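Local coordinates for protein 4-alpha-glucanotransferase (Corynebacterium glutamicum, PDB 5B68) that belongs to the amylomaltase (disproportionating enzyme) family and couples an N-terminal beta-sandwich domain to a TIM-barrel domain, at residues A[68-74]-A[87-91]; A[82-87]-A[132-137]; A[226-232]-A[286-291]; A[221-225]-A[238-244]. All blocks are in the same frame, centred on the assembly; numbering follows the deposited sequence.

Contact 1 of 4, residues A[68-74]-A[87-91]; sequences EFTRPLP and FPVHV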
loop_
_atom_site.group_PDB
_atom_site.type_symbol
_atom_site.label_atom_id
_atom_site.label_comp_id
_atom_site.label_asym_id
_atom_site.label_seq_id
_atom_site.Cartn_x
_atom_site.Cartn_y
_atom_site.Cartn_z
ATOM N N GLU A 68 -8.068 29.160 13.109
ATOM C CA GLU A 68 -6.645 29.165 12.718
ATOM C C GLU A 68 -5.885 30.163 13.559
ATOM O O GLU A 68 -4.754 29.880 13.956
ATOM C CB GLU A 68 -6.414 29.497 11.272
ATOM C CG GLU A 68 -6.714 28.349 10.302
ATOM C CD GLU A 68 -5.945 27.110 10.650
ATOM O OE1 GLU A 68 -4.712 27.153 10.470
ATOM O OE2 GLU A 68 -6.545 26.126 11.108
ATOM N N PHE A 69 -6.530 31.282 13.865
ATOM C CA PHE A 69 -5.872 32.351 14.646
ATOM C C PHE A 69 -5.686 32.015 16.088
ATOM O O PHE A 69 -4.852 32.643 16.760
ATOM C CB PHE A 69 -6.572 33.724 14.410
ATOM C CG PHE A 69 -5.657 34.873 14.624
ATOM C CD1 PHE A 69 -4.761 35.218 13.639
ATOM C CD2 PHE A 69 -5.605 35.528 15.876
ATOM C CE1 PHE A 69 -3.886 36.290 13.848
ATOM C CE2 PHE A 69 -4.740 36.571 16.094
ATOM C CZ PHE A 69 -3.851 36.930 15.090
ATOM N N THR A 70 -6.420 31.026 16.621
ATOM C CA THR A 70 -6.312 30.627 18.018
ATOM C C THR A 70 -5.614 29.285 18.191
ATOM O O THR A 70 -5.551 28.750 19.281
ATOM C CB THR A 70 -7.686 30.625 18.694
ATOM O OG1 THR A 70 -8.582 29.778 17.952
ATOM C CG2 THR A 70 -8.211 32.026 18.620
ATOM N N ARG A 71 -4.994 28.752 17.150
ATOM C CA ARG A 71 -4.133 27.566 17.265
ATOM C C ARG A 71 -2.821 27.950 17.927
ATOM O O ARG A 71 -2.051 28.711 17.342
ATOM C CB ARG A 71 -3.777 27.014 15.868
ATOM C CG ARG A 71 -4.852 26.175 15.169
ATOM C CD ARG A 71 -4.241 25.451 13.965
ATOM N NE ARG A 71 -5.259 24.704 13.214
ATOM C CZ ARG A 71 -5.735 23.512 13.578
ATOM N NH1 ARG A 71 -6.680 22.931 12.804
ATOM N NH2 ARG A 71 -5.306 22.928 14.670
ATOM N N PRO A 72 -2.561 27.437 19.100
ATOM C CA PRO A 72 -1.365 27.902 19.757
ATOM C C PRO A 72 -0.104 27.492 19.008
ATOM O O PRO A 72 0.805 28.337 18.815
ATOM C CB PRO A 72 -1.464 27.279 21.152
ATOM C CG PRO A 72 -2.935 27.080 21.381
ATOM C CD PRO A 72 -3.437 26.662 20.022
ATOM N N LEU A 73 -0.054 26.223 18.569
ATOM C CA LEU A 73 0.931 25.733 17.642
ATOM C C LEU A 73 0.211 25.222 16.399
ATOM O O LEU A 73 -0.993 24.946 16.457
ATOM C CB LEU A 73 1.736 24.589 18.229
ATOM C CG LEU A 73 2.795 25.031 19.281
ATOM C CD1 LEU A 73 3.270 23.891 20.078
ATOM C CD2 LEU A 73 3.959 25.748 18.591
ATOM N N PRO A 74 0.967 24.975 15.337
ATOM C CA PRO A 74 0.327 24.349 14.184
ATOM C C PRO A 74 -0.114 22.933 14.554
ATOM O O PRO A 74 0.322 22.349 15.581
ATOM C CB PRO A 74 1.413 24.356 13.107
ATOM C CG PRO A 74 2.345 25.424 13.555
ATOM C CD PRO A 74 2.340 25.409 15.041
ATOM N N PHE A 87 7.405 29.011 11.430
ATOM C CA PHE A 87 6.006 28.630 11.783
ATOM C C PHE A 87 5.395 29.713 12.743
ATOM O O PHE A 87 6.119 30.419 13.454
ATOM C CB PHE A 87 5.947 27.221 12.429
ATOM C CG PHE A 87 6.711 27.098 13.706
ATOM C CD1 PHE A 87 8.093 26.875 13.715
ATOM C CD2 PHE A 87 6.084 27.280 14.908
ATOM C CE1 PHE A 87 8.796 26.838 14.895
ATOM C CE2 PHE A 87 6.808 27.233 16.098
ATOM C CZ PHE A 87 8.140 26.986 16.105
ATOM N N PRO A 88 4.072 29.813 12.765
ATOM C CA PRO A 88 3.301 30.712 13.616
ATOM C C PRO A 88 2.972 30.108 14.955
ATOM O O PRO A 88 2.766 28.916 15.080
ATOM C CB PRO A 88 2.032 31.002 12.795
ATOM C CG PRO A 88 1.843 29.701 12.074
ATOM C CD PRO A 88 3.201 29.164 11.770
ATOM N N VAL A 89 3.003 30.939 15.979
ATOM C CA VAL A 89 2.498 30.626 17.312
ATOM C C VAL A 89 1.430 31.695 17.668
ATOM O O VAL A 89 1.599 32.874 17.310
ATOM C CB VAL A 89 3.662 30.683 18.291
ATOM C CG1 VAL A 89 3.228 30.757 19.742
ATOM C CG2 VAL A 89 4.577 29.466 18.124
ATOM N N HIS A 90 0.342 31.294 18.320
ATOM C CA HIS A 90 -0.687 32.192 18.793
ATOM C C HIS A 90 -0.768 32.087 20.302
ATOM O O HIS A 90 -0.880 30.982 20.861
ATOM C CB HIS A 90 -2.018 31.866 18.165
ATOM C CG HIS A 90 -1.993 31.964 16.678
ATOM N ND1 HIS A 90 -1.913 33.176 16.025
ATOM C CD2 HIS A 90 -1.882 31.023 15.729
ATOM C CE1 HIS A 90 -1.860 32.974 14.723
ATOM N NE2 HIS A 90 -1.808 31.677 14.517
ATOM N N VAL A 91 -0.691 33.242 20.976
ATOM C CA VAL A 91 -0.835 33.333 22.449
ATOM C C VAL A 91 -1.793 34.496 22.806
ATOM O O VAL A 91 -2.008 35.411 21.989
ATOM C CB VAL A 91 0.506 33.560 23.167
ATOM C CG1 VAL A 91 1.407 32.366 23.055
ATOM C CG2 VAL A 91 1.209 34.819 22.653
HETATM O O HOH W 1 0.056 28.308 15.344
#

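Contact 2 of 4, residues A[82-87]-A[132-137]; sequences GDELVF and SFKIPG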
loop_
_atom_site.group_PDB
_atom_site.type_symbol
_atom_site.label_atom_id
_atom_site.label_comp_id
_atom_site.label_asym_id
_atom_site.label_seq_id
_atom_site.Cartn_x
_atom_site.Cartn_y
_atom_site.Cartn_z
ATOM N N GLY A 82 17.778 20.311 6.932
ATOM C CA GLY A 82 18.434 21.500 6.391
ATOM C C GLY A 82 17.566 22.755 6.262
ATOM O O GLY A 82 18.106 23.840 6.102
ATOM N N ASP A 83 16.225 22.641 6.262
ATOM C CA ASP A 83 15.347 23.817 6.105
ATOM C C ASP A 83 15.110 24.499 7.436
ATOM O O ASP A 83 14.723 23.869 8.392
ATOM C CB ASP A 83 14.049 23.431 5.426
ATOM C CG ASP A 83 13.121 24.629 5.164
ATOM O OD1 ASP A 83 13.619 25.770 4.990
ATOM O OD2 ASP A 83 11.886 24.399 5.109
ATOM N N GLU A 84 15.417 25.797 7.507
ATOM C CA GLU A 84 15.135 26.619 8.670
ATOM C C GLU A 84 13.700 27.140 8.600
ATOM O O GLU A 84 13.433 28.298 8.367
ATOM C CB GLU A 84 16.145 27.777 8.777
ATOM C CG GLU A 84 17.542 27.319 9.072
ATOM C CD GLU A 84 18.518 28.503 9.068
ATOM O OE1 GLU A 84 19.014 28.861 8.009
ATOM O OE2 GLU A 84 18.725 29.108 10.111
ATOM N N LEU A 85 12.742 26.249 8.773
ATOM C CA LEU A 85 11.386 26.526 8.513
ATOM C C LEU A 85 10.790 27.468 9.564
ATOM O O LEU A 85 11.079 27.311 10.743
ATOM C CB LEU A 85 10.625 25.200 8.469
ATOM C CG LEU A 85 9.107 25.301 8.276
ATOM C CD1 LEU A 85 8.642 24.124 7.446
ATOM C CD2 LEU A 85 8.309 25.303 9.558
ATOM N N VAL A 86 9.933 28.370 9.093
ATOM C CA VAL A 86 9.304 29.397 9.931
ATOM C C VAL A 86 7.861 28.970 10.174
ATOM O O VAL A 86 7.151 28.672 9.236
ATOM C CB VAL A 86 9.387 30.786 9.306
ATOM C CG1 VAL A 86 8.636 31.814 10.134
ATOM C CG2 VAL A 86 10.874 31.192 9.140
ATOM N N PHE A 87 7.405 29.011 11.430
ATOM C CA PHE A 87 6.006 28.630 11.783
ATOM C C PHE A 87 5.395 29.713 12.743
ATOM O O PHE A 87 6.119 30.419 13.454
ATOM C CB PHE A 87 5.947 27.221 12.429
ATOM C CG PHE A 87 6.711 27.098 13.706
ATOM C CD1 PHE A 87 8.093 26.875 13.715
ATOM C CD2 PHE A 87 6.084 27.280 14.908
ATOM C CE1 PHE A 87 8.796 26.838 14.895
ATOM C CE2 PHE A 87 6.808 27.233 16.098
ATOM C CZ PHE A 87 8.140 26.986 16.105
ATOM N N SER A 132 6.266 34.566 15.140
ATOM C CA SER A 132 6.923 33.593 14.251
ATOM C C SER A 132 8.200 33.099 14.827
ATOM O O SER A 132 9.022 33.862 15.458
ATOM C CB SER A 132 7.152 34.133 12.833
ATOM O OG SER A 132 5.950 34.352 12.081
ATOM N N PHE A 133 8.425 31.800 14.708
ATOM C CA PHE A 133 9.684 31.198 15.163
ATOM C C PHE A 133 10.254 30.322 14.043
ATOM O O PHE A 133 9.529 29.861 13.155
ATOM C CB PHE A 133 9.537 30.379 16.435
ATOM C CG PHE A 133 9.117 31.191 17.623
ATOM C CD1 PHE A 133 7.774 31.446 17.826
ATOM C CD2 PHE A 133 10.034 31.734 18.491
ATOM C CE1 PHE A 133 7.348 32.222 18.882
ATOM C CE2 PHE A 133 9.621 32.500 19.577
ATOM C CZ PHE A 133 8.275 32.733 19.792
ATOM N N LYS A 134 11.558 30.134 14.107
ATOM C CA LYS A 134 12.344 29.480 13.098
ATOM C C LYS A 134 13.050 28.317 13.724
ATOM O O LYS A 134 13.740 28.425 14.756
ATOM C CB LYS A 134 13.383 30.483 12.576
ATOM C CG LYS A 134 14.045 30.108 11.302
ATOM C CD LYS A 134 14.864 31.277 10.726
ATOM C CE LYS A 134 15.873 31.847 11.708
ATOM N NZ LYS A 134 16.632 33.014 11.128
ATOM N N ILE A 135 12.897 27.145 13.132
ATOM C CA ILE A 135 13.659 26.015 13.572
ATOM C C ILE A 135 15.131 26.068 13.071
ATOM O O ILE A 135 15.370 26.634 12.014
ATOM C CB ILE A 135 13.019 24.652 13.207
ATOM C CG1 ILE A 135 13.026 24.408 11.693
ATOM C CG2 ILE A 135 11.582 24.591 13.693
ATOM C CD1 ILE A 135 12.520 22.990 11.357
ATOM N N PRO A 136 16.032 25.434 13.807
ATOM C CA PRO A 136 17.425 25.289 13.404
ATOM C C PRO A 136 17.513 24.416 12.173
ATOM O O PRO A 136 16.682 23.564 11.994
ATOM C CB PRO A 136 18.068 24.555 14.573
ATOM C CG PRO A 136 17.113 24.627 15.689
ATOM C CD PRO A 136 15.761 24.802 15.097
ATOM N N GLY A 137 18.522 24.655 11.351
ATOM C CA GLY A 137 18.708 23.954 10.109
ATOM C C GLY A 137 19.464 22.653 10.225
ATOM O O GLY A 137 19.720 22.016 9.232
HETATM O O HOH W 2 17.972 19.460 9.617
HETATM O O HOH W 3 17.345 28.592 12.364
#

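Contact 3 of 4, residues A[226-232]-A[286-291]; sequences PLPPTED and RNDVYA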
loop_
_atom_site.group_PDB
_atom_site.type_symbol
_atom_site.label_atom_id
_atom_site.label_comp_id
_atom_site.label_asym_id
_atom_site.label_seq_id
_atom_site.Cartn_x
_atom_site.Cartn_y
_atom_site.Cartn_z
ATOM N N PRO A 226 -10.531 -11.190 11.625
ATOM C CA PRO A 226 -9.811 -12.032 12.536
ATOM C C PRO A 226 -10.290 -13.470 12.600
ATOM O O PRO A 226 -9.623 -14.287 13.254
ATOM C CB PRO A 226 -10.050 -11.361 13.907
ATOM C CG PRO A 226 -11.365 -10.682 13.768
ATOM C CD PRO A 226 -11.552 -10.355 12.296
ATOM N N LEU A 227 -11.409 -13.795 11.969
ATOM C CA LEU A 227 -11.830 -15.181 11.786
ATOM C C LEU A 227 -12.656 -15.253 10.513
ATOM O O LEU A 227 -13.149 -14.247 10.084
ATOM C CB LEU A 227 -12.603 -15.714 12.990
ATOM C CG LEU A 227 -13.930 -15.078 13.348
ATOM C CD1 LEU A 227 -14.552 -15.790 14.535
ATOM C CD2 LEU A 227 -13.762 -13.609 13.652
ATOM N N PRO A 228 -12.816 -16.416 9.910
ATOM C CA PRO A 228 -13.568 -16.501 8.654
ATOM C C PRO A 228 -15.040 -16.189 8.866
ATOM O O PRO A 228 -15.471 -16.397 9.976
ATOM C CB PRO A 228 -13.420 -17.960 8.239
ATOM C CG PRO A 228 -12.662 -18.642 9.300
ATOM C CD PRO A 228 -12.457 -17.730 10.447
ATOM N N PRO A 229 -15.850 -15.672 7.830
ATOM C CA PRO A 229 -15.189 -15.527 6.523
ATOM C C PRO A 229 -14.307 -14.302 6.384
ATOM O O PRO A 229 -14.574 -13.298 7.002
ATOM C CB PRO A 229 -16.348 -15.427 5.545
ATOM C CG PRO A 229 -17.315 -14.608 6.259
ATOM C CD PRO A 229 -17.314 -15.207 7.624
ATOM N N THR A 230 -13.291 -14.394 5.536
ATOM C CA THR A 230 -12.270 -13.357 5.423
ATOM C C THR A 230 -12.168 -12.883 3.944
ATOM O O THR A 230 -12.518 -13.628 3.023
ATOM C CB THR A 230 -10.938 -13.816 6.077
ATOM O OG1 THR A 230 -10.089 -12.676 6.260
ATOM C CG2 THR A 230 -10.240 -14.884 5.254
ATOM N N GLU A 231 -11.778 -11.628 3.771
ATOM C CA GLU A 231 -11.634 -10.963 2.470
ATOM C C GLU A 231 -10.532 -11.626 1.652
ATOM O O GLU A 231 -9.409 -11.762 2.129
ATOM C CB GLU A 231 -11.265 -9.473 2.716
ATOM C CG GLU A 231 -11.022 -8.583 1.534
ATOM C CD GLU A 231 -12.156 -8.618 0.522
ATOM O OE1 GLU A 231 -13.325 -8.386 0.935
ATOM O OE2 GLU A 231 -11.889 -8.908 -0.666
ATOM N N ASP A 232 -10.865 -12.058 0.441
ATOM C CA ASP A 232 -9.840 -12.571 -0.513
ATOM C C ASP A 232 -8.848 -11.484 -0.985
ATOM O O ASP A 232 -7.649 -11.749 -1.135
ATOM C CB ASP A 232 -10.525 -13.126 -1.769
ATOM C CG ASP A 232 -11.288 -14.445 -1.535
ATOM O OD1 ASP A 232 -10.940 -15.261 -0.699
ATOM O OD2 ASP A 232 -12.232 -14.695 -2.306
ATOM N N ARG A 286 -9.497 -19.677 1.491
ATOM C CA ARG A 286 -8.890 -19.131 2.683
ATOM C C ARG A 286 -9.703 -19.552 3.899
ATOM O O ARG A 286 -9.131 -19.798 4.972
ATOM C CB ARG A 286 -8.836 -17.640 2.572
ATOM C CG ARG A 286 -7.808 -17.105 1.578
ATOM C CD ARG A 286 -7.910 -15.620 1.435
ATOM N NE ARG A 286 -6.823 -15.110 0.592
ATOM C CZ ARG A 286 -6.788 -15.136 -0.743
ATOM N NH1 ARG A 286 -5.717 -14.703 -1.364
ATOM N NH2 ARG A 286 -7.787 -15.615 -1.477
ATOM N N ASN A 287 -11.037 -19.657 3.740
ATOM C CA ASN A 287 -11.873 -19.759 4.982
ATOM C C ASN A 287 -11.644 -20.987 5.781
ATOM O O ASN A 287 -11.418 -20.886 6.985
ATOM C CB ASN A 287 -13.355 -19.480 4.733
ATOM C CG ASN A 287 -13.589 -18.034 4.330
ATOM O OD1 ASN A 287 -12.852 -17.137 4.763
ATOM N ND2 ASN A 287 -14.606 -17.792 3.505
ATOM N N ASP A 288 -11.661 -22.171 5.177
ATOM C CA ASP A 288 -11.415 -23.390 6.014
ATOM C C ASP A 288 -9.976 -23.532 6.480
ATOM O O ASP A 288 -9.708 -23.977 7.582
ATOM C CB ASP A 288 -11.970 -24.692 5.389
ATOM C CG ASP A 288 -11.496 -24.938 3.979
ATOM O OD1 ASP A 288 -10.674 -24.183 3.430
ATOM O OD2 ASP A 288 -11.986 -25.912 3.385
ATOM N N VAL A 289 -9.041 -23.085 5.652
ATOM C CA VAL A 289 -7.623 -23.021 6.098
ATOM C C VAL A 289 -7.462 -22.102 7.336
ATOM O O VAL A 289 -6.817 -22.482 8.325
ATOM C CB VAL A 289 -6.656 -22.527 4.975
ATOM C CG1 VAL A 289 -5.216 -22.449 5.516
ATOM C CG2 VAL A 289 -6.685 -23.501 3.775
ATOM N N TYR A 290 -8.134 -20.971 7.293
ATOM C CA TYR A 290 -7.957 -19.970 8.383
ATOM C C TYR A 290 -8.565 -20.510 9.687
ATOM O O TYR A 290 -7.928 -20.498 10.747
ATOM C CB TYR A 290 -8.626 -18.661 7.977
ATOM C CG TYR A 290 -8.249 -17.429 8.781
ATOM C CD1 TYR A 290 -7.110 -17.384 9.570
ATOM C CD2 TYR A 290 -9.078 -16.314 8.742
ATOM C CE1 TYR A 290 -6.782 -16.201 10.287
ATOM C CE2 TYR A 290 -8.737 -15.136 9.415
ATOM C CZ TYR A 290 -7.602 -15.103 10.198
ATOM O OH TYR A 290 -7.310 -13.910 10.855
ATOM N N ALA A 291 -9.784 -20.999 9.547
ATOM C CA ALA A 291 -10.486 -21.595 10.691
ATOM C C ALA A 291 -9.659 -22.692 11.322
ATOM O O ALA A 291 -9.538 -22.757 12.524
ATOM C CB ALA A 291 -11.875 -22.098 10.286
HETATM O O HOH W 4 -6.921 -13.736 13.388
HETATM O O HOH W 5 -15.337 -14.620 2.561
HETATM O O HOH W 6 -10.484 -17.960 -0.731
#

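Contact 4 of 4, residues A[221-225]-A[238-244]; sequences MHAAE and TTRRFIN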
loop_
_atom_site.group_PDB
_atom_site.type_symbol
_atom_site.label_atom_id
_atom_site.label_comp_id
_atom_site.label_asym_id
_atom_site.label_seq_id
_atom_site.Cartn_x
_atom_site.Cartn_y
_atom_site.Cartn_z
ATOM N N MET A 221 0.143 -7.741 2.812
ATOM C CA MET A 221 -0.040 -8.790 3.832
ATOM C C MET A 221 -0.799 -8.309 5.097
ATOM O O MET A 221 -0.691 -8.886 6.203
ATOM C CB MET A 221 1.338 -9.247 4.244
ATOM C CG MET A 221 2.235 -9.701 3.079
ATOM S SD MET A 221 1.676 -11.306 2.476
ATOM C CE MET A 221 2.449 -12.325 3.731
ATOM N N HIS A 222 -1.531 -7.231 4.908
ATOM C CA HIS A 222 -2.262 -6.586 5.980
ATOM C C HIS A 222 -3.389 -7.499 6.507
ATOM O O HIS A 222 -4.030 -8.253 5.771
ATOM C CB HIS A 222 -2.941 -5.310 5.520
ATOM C CG HIS A 222 -2.124 -4.374 4.701
ATOM N ND1 HIS A 222 -0.990 -3.776 5.190
ATOM C CD2 HIS A 222 -2.322 -3.862 3.458
ATOM C CE1 HIS A 222 -0.513 -2.948 4.273
ATOM N NE2 HIS A 222 -1.269 -3.032 3.198
ATOM N N ALA A 223 -3.656 -7.388 7.793
ATOM C CA ALA A 223 -4.672 -8.215 8.411
ATOM C C ALA A 223 -6.055 -7.917 7.856
ATOM O O ALA A 223 -6.378 -6.791 7.563
ATOM C CB ALA A 223 -4.663 -8.028 9.917
ATOM N N ALA A 224 -6.864 -8.953 7.757
ATOM C CA ALA A 224 -8.243 -8.815 7.381
ATOM C C ALA A 224 -9.076 -9.227 8.588
ATOM O O ALA A 224 -8.651 -9.067 9.697
ATOM C CB ALA A 224 -8.564 -9.648 6.157
ATOM N N GLU A 225 -10.275 -9.716 8.360
ATOM C CA GLU A 225 -11.087 -10.237 9.440
ATOM C C GLU A 225 -10.343 -11.249 10.306
ATOM O O GLU A 225 -9.592 -12.038 9.789
ATOM C CB GLU A 225 -12.356 -10.850 8.859
ATOM C CG GLU A 225 -13.253 -9.841 8.167
ATOM C CD GLU A 225 -12.949 -9.650 6.690
ATOM O OE1 GLU A 225 -11.978 -10.227 6.198
ATOM O OE2 GLU A 225 -13.679 -8.905 6.026
ATOM N N THR A 238 -8.438 -4.924 6.813
ATOM C CA THR A 238 -9.131 -4.287 7.984
ATOM C C THR A 238 -8.240 -3.232 8.629
ATOM O O THR A 238 -8.734 -2.319 9.321
ATOM C CB THR A 238 -9.618 -5.369 9.007
ATOM O OG1 THR A 238 -10.809 -4.901 9.698
ATOM C CG2 THR A 238 -8.583 -5.730 9.967
ATOM N N THR A 239 -6.954 -3.273 8.342
ATOM C CA THR A 239 -5.977 -2.334 8.901
ATOM C C THR A 239 -4.884 -2.305 7.838
ATOM O O THR A 239 -4.773 -3.269 7.042
ATOM C CB THR A 239 -5.428 -2.824 10.263
ATOM O OG1 THR A 239 -4.399 -1.961 10.782
ATOM C CG2 THR A 239 -4.865 -4.311 10.245
ATOM N N ARG A 240 -4.080 -1.254 7.802
ATOM C CA ARG A 240 -2.859 -1.267 7.025
ATOM C C ARG A 240 -1.603 -1.410 7.914
ATOM O O ARG A 240 -0.440 -1.352 7.448
ATOM C CB ARG A 240 -2.774 -0.023 6.150
ATOM C CG ARG A 240 -3.848 -0.062 5.102
ATOM C CD ARG A 240 -3.649 0.980 4.069
ATOM N NE ARG A 240 -3.677 2.351 4.597
ATOM C CZ ARG A 240 -3.063 3.373 4.005
ATOM N NH1 ARG A 240 -3.190 4.609 4.532
ATOM N NH2 ARG A 240 -2.330 3.182 2.879
ATOM N N ARG A 241 -1.792 -1.591 9.198
ATOM C CA ARG A 241 -0.665 -1.700 10.090
ATOM C C ARG A 241 -0.352 -3.156 10.429
ATOM O O ARG A 241 0.736 -3.604 10.251
ATOM C CB ARG A 241 -0.952 -0.970 11.372
ATOM C CG ARG A 241 0.185 -0.992 12.368
ATOM C CD ARG A 241 0.046 -0.087 13.569
ATOM N NE ARG A 241 1.029 -0.430 14.549
ATOM C CZ ARG A 241 1.092 0.100 15.774
ATOM N NH1 ARG A 241 1.962 -0.405 16.625
ATOM N NH2 ARG A 241 0.267 1.111 16.158
ATOM N N PHE A 242 -1.337 -3.841 10.970
ATOM C CA PHE A 242 -1.147 -5.194 11.426
ATOM C C PHE A 242 -1.247 -6.236 10.331
ATOM O O PHE A 242 -1.689 -5.947 9.257
ATOM C CB PHE A 242 -2.040 -5.465 12.617
ATOM C CG PHE A 242 -1.791 -4.510 13.723
ATOM C CD1 PHE A 242 -0.701 -4.664 14.523
ATOM C CD2 PHE A 242 -2.589 -3.416 13.887
ATOM C CE1 PHE A 242 -0.439 -3.768 15.520
ATOM C CE2 PHE A 242 -2.336 -2.510 14.877
ATOM C CZ PHE A 242 -1.260 -2.693 15.694
ATOM N N ILE A 243 -0.792 -7.439 10.641
ATOM C CA ILE A 243 -0.502 -8.468 9.629
ATOM C C ILE A 243 -1.508 -9.609 9.694
ATOM O O ILE A 243 -1.961 -9.977 10.791
ATOM C CB ILE A 243 0.884 -9.049 9.881
ATOM C CG1 ILE A 243 1.973 -7.956 9.961
ATOM C CG2 ILE A 243 1.261 -10.133 8.872
ATOM C CD1 ILE A 243 2.131 -7.135 8.723
ATOM N N ASN A 244 -1.826 -10.194 8.531
ATOM C CA ASN A 244 -2.863 -11.244 8.446
ATOM C C ASN A 244 -2.273 -12.548 9.047
ATOM O O ASN A 244 -1.361 -13.123 8.514
ATOM C CB ASN A 244 -3.276 -11.470 6.992
ATOM C CG ASN A 244 -4.536 -12.260 6.869
ATOM O OD1 ASN A 244 -4.855 -13.026 7.761
ATOM N ND2 ASN A 244 -5.274 -12.071 5.786
HETATM O O HOH W 7 -4.830 -9.857 3.702
HETATM O O HOH W 8 0.643 -4.084 7.519
HETATM O O HOH W 9 -6.948 -11.563 8.985
#

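Contact 1 of 4, residues A[68-74]-A[87-91]
Near the start of strand 86-92 of the beta sandwich, the Phe87 ring is met obliquely by Leu73, whose CD2 is 4.1 Å from Phe87 CE2, while Pro74 CG packs 4.2 Å from Phe87 CB. Pro88 follows with its ring beside that of Pro74 (Pro88 CD to Pro74 CG, 4.2 Å). Its carbonyl joins a water bridge: one water donates to both Pro88 O (2.8 Å) and Arg71 O (2.9 Å). Val89 adds an apolar touch, CG2 to Leu73 CD2 at 3.8 Å, and its CA approaches Pro72 O at 3.2 Å in a CA-H...O contact. His90 is the most deeply covered residue. Its N donates to Pro72 O (3.0 Å), and Phe69 CA sits over its imidazole in a CH-pi contact, 4.1 Å from the ring centroid. The Phe69 ring lies oblique to it, and the Arg71 side chain turns away to salt bridges with Glu68 and Glu437. The exit from helix 54-69 thus docks on the strand through one direct hydrogen bond, joined by the water bridge, CA-H...O contacts and apolar packing; Pro72, with no N-H, meets His90 O through its CA (3.3 Å).

Contact 2 of 4, residues A[82-87]-A[132-137]
Phe87, Ile135 and Glu84 have the most surface covered in this antiparallel junction between strands 86-92 and 126-134 of the N-terminal beta sandwich. Phe87 forms a hydrogen-bonded pair with Phe133: Phe87 N donates to Phe133 O at 2.9 Å and Phe133 N to Phe87 O at 3.0 Å. Both rings project to the same buried face and touch Val99 of strand 98-102; Phe87 CZ also packs 3.7 Å from Phe133 CB. The adjoining non-hydrogen-bonded pair, Val86 with Lys134, turns its side chains to the other, more exposed face. Ile135 prolongs the pairing just past the strand, its N donating to Leu85 O at 3.0 Å. Its CG2 comes 3.8 Å from Phe87 CE1 and its CG1 4.1 Å from Leu85 CB, while Leu159 and Ile161 of strand 153-162 pack against it too. Glu84 centres an inverse gamma turn, and its CG lies 3.6 Å from Gly137 N, where a side chain on Gly137 would crowd that CG. Glu84 OE2 and Ile135 O share a water at 2.7 and 2.8 Å; Lys134 NZ stays 4.5 Å from Glu84 OE2, too far for a salt bridge. The chemistry thus passes from direct backbone bonds over an apolar core to water-mediated contacts where the strands run out into loops.

Contact 3 of 4, residues A[226-232]-A[286-291]
A proline-rich loop between strand 215-218 and helix 261-277 of the TIM-barrel domain, with a cis peptide bond between Pro228 and Pro229, lies against residues 286-291 of the helix that runs on to 301. Apolar packing holds its middle: Pro228 CG meets Ala291 CB at 3.7 Å, Pro228 CD meets Tyr290 CD2 at 4.0 Å, and Thr230 CG2 reaches Tyr290 CD2 at 3.9 Å. One direct uncharged hydrogen bond crosses, from Thr230 N to Asn287 OD1 (2.9 Å), so a helix side chain holds the loop backbone just after the cis bond. Thr230 OG1 and Tyr290 OH both bond to Glu225. The charged contribution is a long salt bridge, Arg286 NH2 to Asp232 OD1 at 3.3 Å; Arg286 NH1 goes on to the carbonyl of Trp673. Waters fill the gaps at both ends. One joins Pro226 O (2.8 Å) to Tyr290 OH (2.6 Å), and another accepts from Arg286 N at 3.0 Å and lies 2.7 Å from Asp232 OD1.

Contact 4 of 4, residues A[221-225]-A[238-244]
The His222 imidazole lies against Arg240, whose CA sits over one ring face in a CH-pi contact, 4.0 Å from the ring centroid. A water ties the pair further, 2.9 Å from both His222 ND1 and Arg240 O, while His222 NE2 bonds to the backbone of Ala388. Behind the ring the backbones knit together at a single bridge between His222 and Ile243: Ala223 N donates to Phe242 O (2.8 Å) and Asn244 N to Met221 O (2.9 Å). Ala223 also accepts from the other end of the bend, Thr238 N to Ala223 O at 2.9 Å, so 238-244 curls round it. Within that curl Thr239 OG1, also bonded to Asp397, takes the amide of Arg241 (Arg241 N to Thr239 OG1, 3.1 Å), an ST turn. One water links His222 O (2.7 Å) to Asn244 ND2 (3.1 Å); Asn244 OD1 bonds to Ile246 N. Arg240 NH2 bonds to the Ala388 carbonyl and NE to a glycerol probably left from crystallisation, consistent with a pocket here. Both segments belong to the long connection from barrel strand 215-218 to helix 261-277. Thr238 and Thr239 touch helix 307-338, Ile243 packs on helix 349-376, and Arg240 and Arg241 reach helix 441-452.

How the contacts relate
From the N terminus, contact 1 closes a short excursion, including strand 76-80, between the end of helix 54-69 and strand 86-92. Contact 2 opens before contact 1 has closed and carries the same strand to 126-134, so the two cross, share Phe87 and tie the helix exit into the beta sandwich. Farther along, in the TIM-barrel domain, contact 4 folds one connection back on itself, and contact 3 runs from within it to helix 286-301. These also cross, and Glu225 OE1 joins them at 2.8 Å from Glu231 N. The two pairs stand in series in separate domains, the centres of contacts 2 and 3 about 51 Å apart.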